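Long-range contacts in N-acetylglucosamine-specific lectin (Saxidomus purpuratus, PDB 6A7T), which binds carbohydrates carrying N-acetylated amino sugars such as N-acetylglucosamine and N-acetylgalactosamine, apparently without needing calcium for the recognition itself: residues 62-67 with 150-155; 74-79 with 135-140. All coordinates share one frame; numbering follows the deposited sequence.

Contact 1 of 2, residues 62-67 with 150-155; sequences SLVTVE and PCICEI. With CA (calcium ion), chain D.
Ser62 and Leu63 form a short antiparallel pairing with Cys153 and Glu154 that runs straight into a calcium site, in the buried core of a C-type lectin domain. Ser62 and Glu154 are the hydrogen-bonded pair: Glu154 N reaches Ser62 O at 2.7 Å, and Ser62 N returns a bond to Glu154 O. Leu63 faces Cys153 as the non-hydrogen-bonded pair. Just past the strand, Val64 N adds a backbone hydrogen bond to Ile152 O (2.9 Å); from here the side chain of Glu154 takes over from its backbone. With CG anti to the backbone N (chi1 -175°) and the chain extended beyond it, the carboxylate reaches past Val64, whose CG2 lies 3.5 Å from Glu154 OE1. Glu154 OE1 accepts a nearly straight hydrogen bond from Thr65 N (3.1 Å, 168°). Glu154 OE1 also accepts one from a water and binds calcium at 2.8 Å. Glu154 OE2 makes the shorter metal bond, 2.4 Å, and also holds Ser38 OG, so the carboxylate is bidentate and fixed at both oxygens. Thr65 O and Glu67 OE1 bind the ion too, with two waters; Glu71 completes the protein ligands. Thr65 OG1 donates to Glu67 OE2, the oxygen not bound to the metal, at 2.6 Å, a second-shell bond that orients this carboxylate. The calcium probably offsets the repulsion among the gathered acidic groups. On the apolar side, Val64 CG1 packs on Ile152 CB at 3.6 Å, while Leu63 CD2 touches Cys151 CB. Strand 149-155 lies between 62-63 and 38-47 in the sheet; helix 49-58 covers Leu63 and is tied to Cys153 by the Cys56 disulfide, and strand 87-95 meets Val64 and Ile152.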
loop_
_atom_site.group_PDB
_atom_site.type_symbol
_atom_site.label_atom_id
_atom_site.label_comp_id
_atom_site.label_asym_id
_atom_site.label_seq_id
_atom_site.Cartn_x
_atom_site.Cartn_y
_atom_site.Cartn_z
ATOM N N SER B 62 -5.899 16.681 3.035
ATOM C CA SER B 62 -4.856 16.255 3.899
ATOM C C SER B 62 -3.521 16.696 3.271
ATOM O O SER B 62 -3.430 16.788 2.054
ATOM C CB SER B 62 -4.907 14.734 4.072
ATOM O OG SER B 62 -3.656 14.208 4.518
ATOM N N LEU B 63 -2.483 16.928 4.071
ATOM C CA LEU B 63 -1.166 17.002 3.484
ATOM C C LEU B 63 -0.915 15.738 2.644
ATOM O O LEU B 63 -1.312 14.613 3.021
ATOM C CB LEU B 63 -0.088 17.127 4.560
ATOM C CG LEU B 63 0.076 18.493 5.238
ATOM C CD1 LEU B 63 0.936 18.392 6.466
ATOM C CD2 LEU B 63 0.638 19.547 4.300
ATOM N N VAL B 64 -0.219 15.910 1.514
ATOM C CA VAL B 64 -0.111 14.879 0.493
ATOM C C VAL B 64 0.610 13.663 1.054
ATOM O O VAL B 64 1.550 13.774 1.890
ATOM C CB VAL B 64 0.582 15.447 -0.748
ATOM C CG1 VAL B 64 1.988 15.886 -0.424
ATOM C CG2 VAL B 64 0.619 14.454 -1.885
ATOM N N THR B 65 0.120 12.469 0.631
ATOM C CA THR B 65 0.743 11.185 0.906
ATOM C C THR B 65 1.130 10.606 -0.452
ATOM O O THR B 65 0.355 10.743 -1.406
ATOM C CB THR B 65 -0.170 10.272 1.749
ATOM O OG1 THR B 65 -1.334 9.926 0.999
ATOM C CG2 THR B 65 -0.577 10.896 3.056
ATOM N N VAL B 66 2.308 10.023 -0.551
ATOM C CA VAL B 66 2.852 9.672 -1.861
ATOM C C VAL B 66 3.040 8.149 -1.941
ATOM O O VAL B 66 3.980 7.605 -1.325
ATOM C CB VAL B 66 4.176 10.419 -2.095
ATOM C CG1 VAL B 66 4.807 10.116 -3.440
ATOM C CG2 VAL B 66 4.013 11.932 -1.908
ATOM N N GLU B 67 2.111 7.475 -2.648
ATOM C CA GLU B 67 2.012 6.011 -2.594
ATOM C C GLU B 67 2.836 5.364 -3.697
ATOM O O GLU B 67 3.079 4.174 -3.599
ATOM C CB GLU B 67 0.548 5.581 -2.655
ATOM C CG GLU B 67 -0.140 5.832 -1.352
ATOM C CD GLU B 67 -0.651 7.245 -1.131
ATOM O OE1 GLU B 67 -0.815 7.969 -2.153
ATOM O OE2 GLU B 67 -1.066 7.515 0.023
ATOM N N PRO B 150 5.708 26.631 2.443
ATOM C CA PRO B 150 4.538 26.238 1.680
ATOM C C PRO B 150 4.298 24.738 1.904
ATOM O O PRO B 150 5.072 24.041 2.563
ATOM C CB PRO B 150 4.951 26.524 0.226
ATOM C CG PRO B 150 6.426 26.179 0.256
ATOM C CD PRO B 150 6.902 26.635 1.599
ATOM N N CYS B 151 3.184 24.265 1.351
ATOM C CA CYS B 151 2.815 22.854 1.560
ATOM C C CYS B 151 2.041 22.318 0.363
ATOM O O CYS B 151 1.658 23.084 -0.558
ATOM C CB CYS B 151 2.014 22.766 2.853
ATOM S SG CYS B 151 0.356 23.490 2.809
ATOM N N ILE B 152 1.841 20.987 0.337
ATOM C CA ILE B 152 1.020 20.332 -0.689
ATOM C C ILE B 152 -0.158 19.608 -0.021
ATOM O O ILE B 152 0.038 18.729 0.791
ATOM C CB ILE B 152 1.868 19.345 -1.494
ATOM C CG1 ILE B 152 3.148 19.993 -1.989
ATOM C CG2 ILE B 152 1.015 18.770 -2.615
ATOM C CD1 ILE B 152 4.156 19.085 -2.588
ATOM N N CYS B 153 -1.365 20.036 -0.355
ATOM C CA CYS B 153 -2.560 19.336 0.068
ATOM C C CYS B 153 -3.060 18.408 -1.046
ATOM O O CYS B 153 -2.823 18.607 -2.217
ATOM C CB CYS B 153 -3.715 20.270 0.420
ATOM S SG CYS B 153 -3.306 21.548 1.642
ATOM N N GLU B 154 -3.751 17.359 -0.616
ATOM C CA GLU B 154 -4.259 16.277 -1.499
ATOM C C GLU B 154 -5.691 15.930 -1.077
ATOM O O GLU B 154 -5.947 15.744 0.072
ATOM C CB GLU B 154 -3.386 15.029 -1.399
ATOM C CG GLU B 154 -3.802 13.934 -2.385
ATOM C CD GLU B 154 -3.003 12.638 -2.338
ATOM O OE1 GLU B 154 -2.213 12.461 -1.351
ATOM O OE2 GLU B 154 -3.188 11.788 -3.247
ATOM N N ILE B 155 -6.583 15.865 -2.075
ATOM C CA ILE B 155 -7.902 15.222 -1.965
ATOM C C ILE B 155 -7.845 13.960 -2.829
ATOM O O ILE B 155 -7.569 14.102 -4.025
ATOM C CB ILE B 155 -8.993 16.170 -2.475
ATOM C CG1 ILE B 155 -9.142 17.412 -1.597
ATOM C CG2 ILE B 155 -10.312 15.446 -2.607
ATOM C CD1 ILE B 155 -9.943 18.527 -2.264
HETATM CA CA CA D . -1.458 10.157 -2.726
HETATM O O HOH W 1 -3.478 12.490 1.301
HETATM O O HOH W 2 -3.315 9.516 -1.132
HETATM O O HOH W 3 -2.576 8.998 -4.501
#

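Contact 2 of 2, residues 74-79 with 135-140; sequences FIRGIL and VWQWND
Arg76 reaches from its helix to the carbonyl of Trp136, gripping the one oxygen side-on with two nitrogens: NH2 to Trp136 O is 2.9 Å and NE to Trp136 O 3.0 Å. Both donors approach from the same face of the carbonyl plane, and NE lies well above it. NE also makes a weak, longer bond to Val135 O. The side chain leaves the helix with CG anti to the backbone N (chi1 -176°) and bends at chi3, which turns the guanidinium edge to these two carbonyls. A salt bridge from NH2 to Asp72, one turn earlier, secures the group. Next to it, Gln137 OE1 accepts a hydrogen bond from Val135 N at 3.1 Å and braces the corner of the chain. Arg76 CG packs on Trp136 CB. Farther inward, Leu79 CB sits 3.7 Å from the centroid of the six-membered ring of Trp136, 13° off its normal, a CH-pi contact over the face; Leu79 CD1 lies 3.5 Å from Trp136 CE3. Trp136 and Gln137 both face Leu129, forming a G1 beta bulge in strand 134-141, which leads on to Asn139, a sugar and second-calcium ligand, and Asp140, a ligand of that calcium, in other structures of this lectin; neither is bound to this chain here.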
loop_
_atom_site.group_PDB
_atom_site.type_symbol
_atom_site.label_atom_id
_atom_site.label_comp_id
_atom_site.label_asym_id
_atom_site.label_seq_id
_atom_site.Cartn_x
_atom_site.Cartn_y
_atom_site.Cartn_z
ATOM N N PHE B 74 5.058 13.278 -10.624
ATOM C CA PHE B 74 4.151 14.355 -10.877
ATOM C C PHE B 74 4.506 15.527 -9.960
ATOM O O PHE B 74 4.511 16.672 -10.367
ATOM C CB PHE B 74 2.686 13.956 -10.667
ATOM C CG PHE B 74 1.740 15.117 -10.500
ATOM C CD1 PHE B 74 1.357 15.892 -11.589
ATOM C CD2 PHE B 74 1.294 15.484 -9.239
ATOM C CE1 PHE B 74 0.511 16.977 -11.444
ATOM C CE2 PHE B 74 0.453 16.580 -9.090
ATOM C CZ PHE B 74 0.048 17.312 -10.187
ATOM N N ILE B 75 4.730 15.233 -8.680
ATOM C CA ILE B 75 4.979 16.325 -7.715
ATOM C C ILE B 75 6.294 17.014 -8.129
ATOM O O ILE B 75 6.403 18.267 -8.191
ATOM C CB ILE B 75 5.001 15.787 -6.271
ATOM C CG1 ILE B 75 3.599 15.401 -5.808
ATOM C CG2 ILE B 75 5.693 16.757 -5.314
ATOM C CD1 ILE B 75 3.559 14.516 -4.592
ATOM N N ARG B 76 7.326 16.218 -8.386
ATOM C CA ARG B 76 8.653 16.766 -8.791
ATOM C C ARG B 76 8.511 17.660 -10.029
ATOM O O ARG B 76 9.158 18.725 -10.119
ATOM C CB ARG B 76 9.652 15.635 -9.033
ATOM C CG ARG B 76 11.059 16.111 -9.346
ATOM C CD ARG B 76 12.168 15.091 -9.228
ATOM N NE ARG B 76 12.169 14.373 -7.971
ATOM C CZ ARG B 76 11.547 13.215 -7.756
ATOM N NH1 ARG B 76 10.934 12.552 -8.745
ATOM N NH2 ARG B 76 11.502 12.777 -6.523
ATOM N N GLY B 77 7.688 17.237 -10.985
ATOM C CA GLY B 77 7.405 18.061 -12.187
ATOM C C GLY B 77 6.898 19.453 -11.851
ATOM O O GLY B 77 7.378 20.456 -12.405
ATOM N N ILE B 78 5.981 19.548 -10.900
ATOM C CA ILE B 78 5.408 20.819 -10.498
ATOM C C ILE B 78 6.471 21.623 -9.742
ATOM O O ILE B 78 6.641 22.855 -9.960
ATOM C CB ILE B 78 4.122 20.656 -9.657
ATOM C CG1 ILE B 78 3.028 19.869 -10.380
ATOM C CG2 ILE B 78 3.606 21.987 -9.177
ATOM C CD1 ILE B 78 2.618 20.486 -11.713
ATOM N N LEU B 79 7.129 20.988 -8.750
ATOM C CA LEU B 79 8.072 21.731 -7.878
ATOM C C LEU B 79 9.281 22.242 -8.674
ATOM O O LEU B 79 9.771 23.320 -8.364
ATOM C CB LEU B 79 8.535 20.837 -6.724
ATOM C CG LEU B 79 7.418 20.344 -5.815
ATOM C CD1 LEU B 79 7.974 19.588 -4.634
ATOM C CD2 LEU B 79 6.499 21.465 -5.325
ATOM N N VAL B 135 17.314 16.231 -4.629
ATOM C CA VAL B 135 16.812 16.873 -5.817
ATOM C C VAL B 135 15.288 16.700 -5.881
ATOM O O VAL B 135 14.775 15.844 -6.565
ATOM C CB VAL B 135 17.513 16.319 -7.068
ATOM C CG1 VAL B 135 17.107 17.020 -8.346
ATOM C CG2 VAL B 135 19.024 16.365 -6.888
ATOM N N TRP B 136 14.578 17.546 -5.146
ATOM C CA TRP B 136 13.149 17.422 -4.929
ATOM C C TRP B 136 12.846 15.982 -4.467
ATOM O O TRP B 136 12.088 15.224 -5.109
ATOM C CB TRP B 136 12.360 17.863 -6.158
ATOM C CG TRP B 136 12.362 19.346 -6.377
ATOM C CD1 TRP B 136 12.776 20.042 -7.483
ATOM C CD2 TRP B 136 11.909 20.334 -5.442
ATOM N NE1 TRP B 136 12.646 21.383 -7.276
ATOM C CE2 TRP B 136 12.097 21.600 -6.038
ATOM C CE3 TRP B 136 11.370 20.290 -4.160
ATOM C CZ2 TRP B 136 11.744 22.783 -5.385
ATOM C CZ3 TRP B 136 11.048 21.459 -3.502
ATOM C CH2 TRP B 136 11.216 22.692 -4.123
ATOM N N GLN B 137 13.417 15.624 -3.327
ATOM C CA GLN B 137 13.169 14.352 -2.621
ATOM C C GLN B 137 12.866 14.628 -1.155
ATOM O O GLN B 137 12.978 15.796 -0.665
ATOM C CB GLN B 137 14.383 13.434 -2.811
ATOM C CG GLN B 137 14.569 13.067 -4.259
ATOM C CD GLN B 137 15.924 12.461 -4.495
ATOM O OE1 GLN B 137 16.963 13.131 -4.404
ATOM N NE2 GLN B 137 15.902 11.168 -4.777
ATOM N N TRP B 138 12.559 13.578 -0.387
ATOM C CA TRP B 138 12.057 13.810 0.981
ATOM C C TRP B 138 13.219 14.144 1.918
ATOM O O TRP B 138 14.252 13.506 1.853
ATOM C CB TRP B 138 11.314 12.625 1.592
ATOM C CG TRP B 138 10.172 12.131 0.774
ATOM C CD1 TRP B 138 9.564 12.712 -0.305
ATOM C CD2 TRP B 138 9.542 10.849 0.975
ATOM N NE1 TRP B 138 8.607 11.855 -0.804
ATOM C CE2 TRP B 138 8.561 10.720 -0.028
ATOM C CE3 TRP B 138 9.745 9.802 1.892
ATOM C CZ2 TRP B 138 7.755 9.585 -0.137
ATOM C CZ3 TRP B 138 8.939 8.685 1.784
ATOM C CH2 TRP B 138 7.932 8.608 0.812
ATOM N N ASN B 139 12.928 14.996 2.880
ATOM C CA ASN B 139 13.771 15.277 4.027
ATOM C C ASN B 139 12.942 15.335 5.297
ATOM O O ASN B 139 11.749 15.681 5.255
ATOM C CB ASN B 139 14.539 16.613 3.877
ATOM C CG ASN B 139 15.546 16.833 4.979
ATOM O OD1 ASN B 139 16.201 15.886 5.468
ATOM N ND2 ASN B 139 15.710 18.110 5.323
ATOM N N ASP B 140 13.590 15.058 6.447
ATOM C CA ASP B 140 13.008 15.181 7.730
ATOM C C ASP B 140 13.560 16.436 8.412
ATOM O O ASP B 140 14.736 16.639 8.494
ATOM C CB ASP B 140 13.215 13.967 8.646
ATOM C CG ASP B 140 14.622 13.437 8.796
ATOM O OD1 ASP B 140 15.499 13.728 7.936
ATOM O OD2 ASP B 140 14.803 12.651 9.791
#

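Contact 1 is core: it lies near the centre of the chain, and nearly all its touching residues are buried. Contact 2 is more peripheral, partly exposed at Arg76 and Val135 but buried at Leu79 and Trp136. The first combines sheet pairing with metal coordination by carboxylates and a backbone carbonyl; the second docks a helix on a strand through a guanidinium and a ring face. Their centres are about 12 Å apart and they share a hydrophobic seam, where Ile75 of the helix packs on Val64, Val66 and Ile152, and Val66 also meets Trp138. Helix 69-80 follows strand 62-63, and strand 149-155 follows strand 134-141, so each half of contact 1 is next in the chain to a half of contact 2.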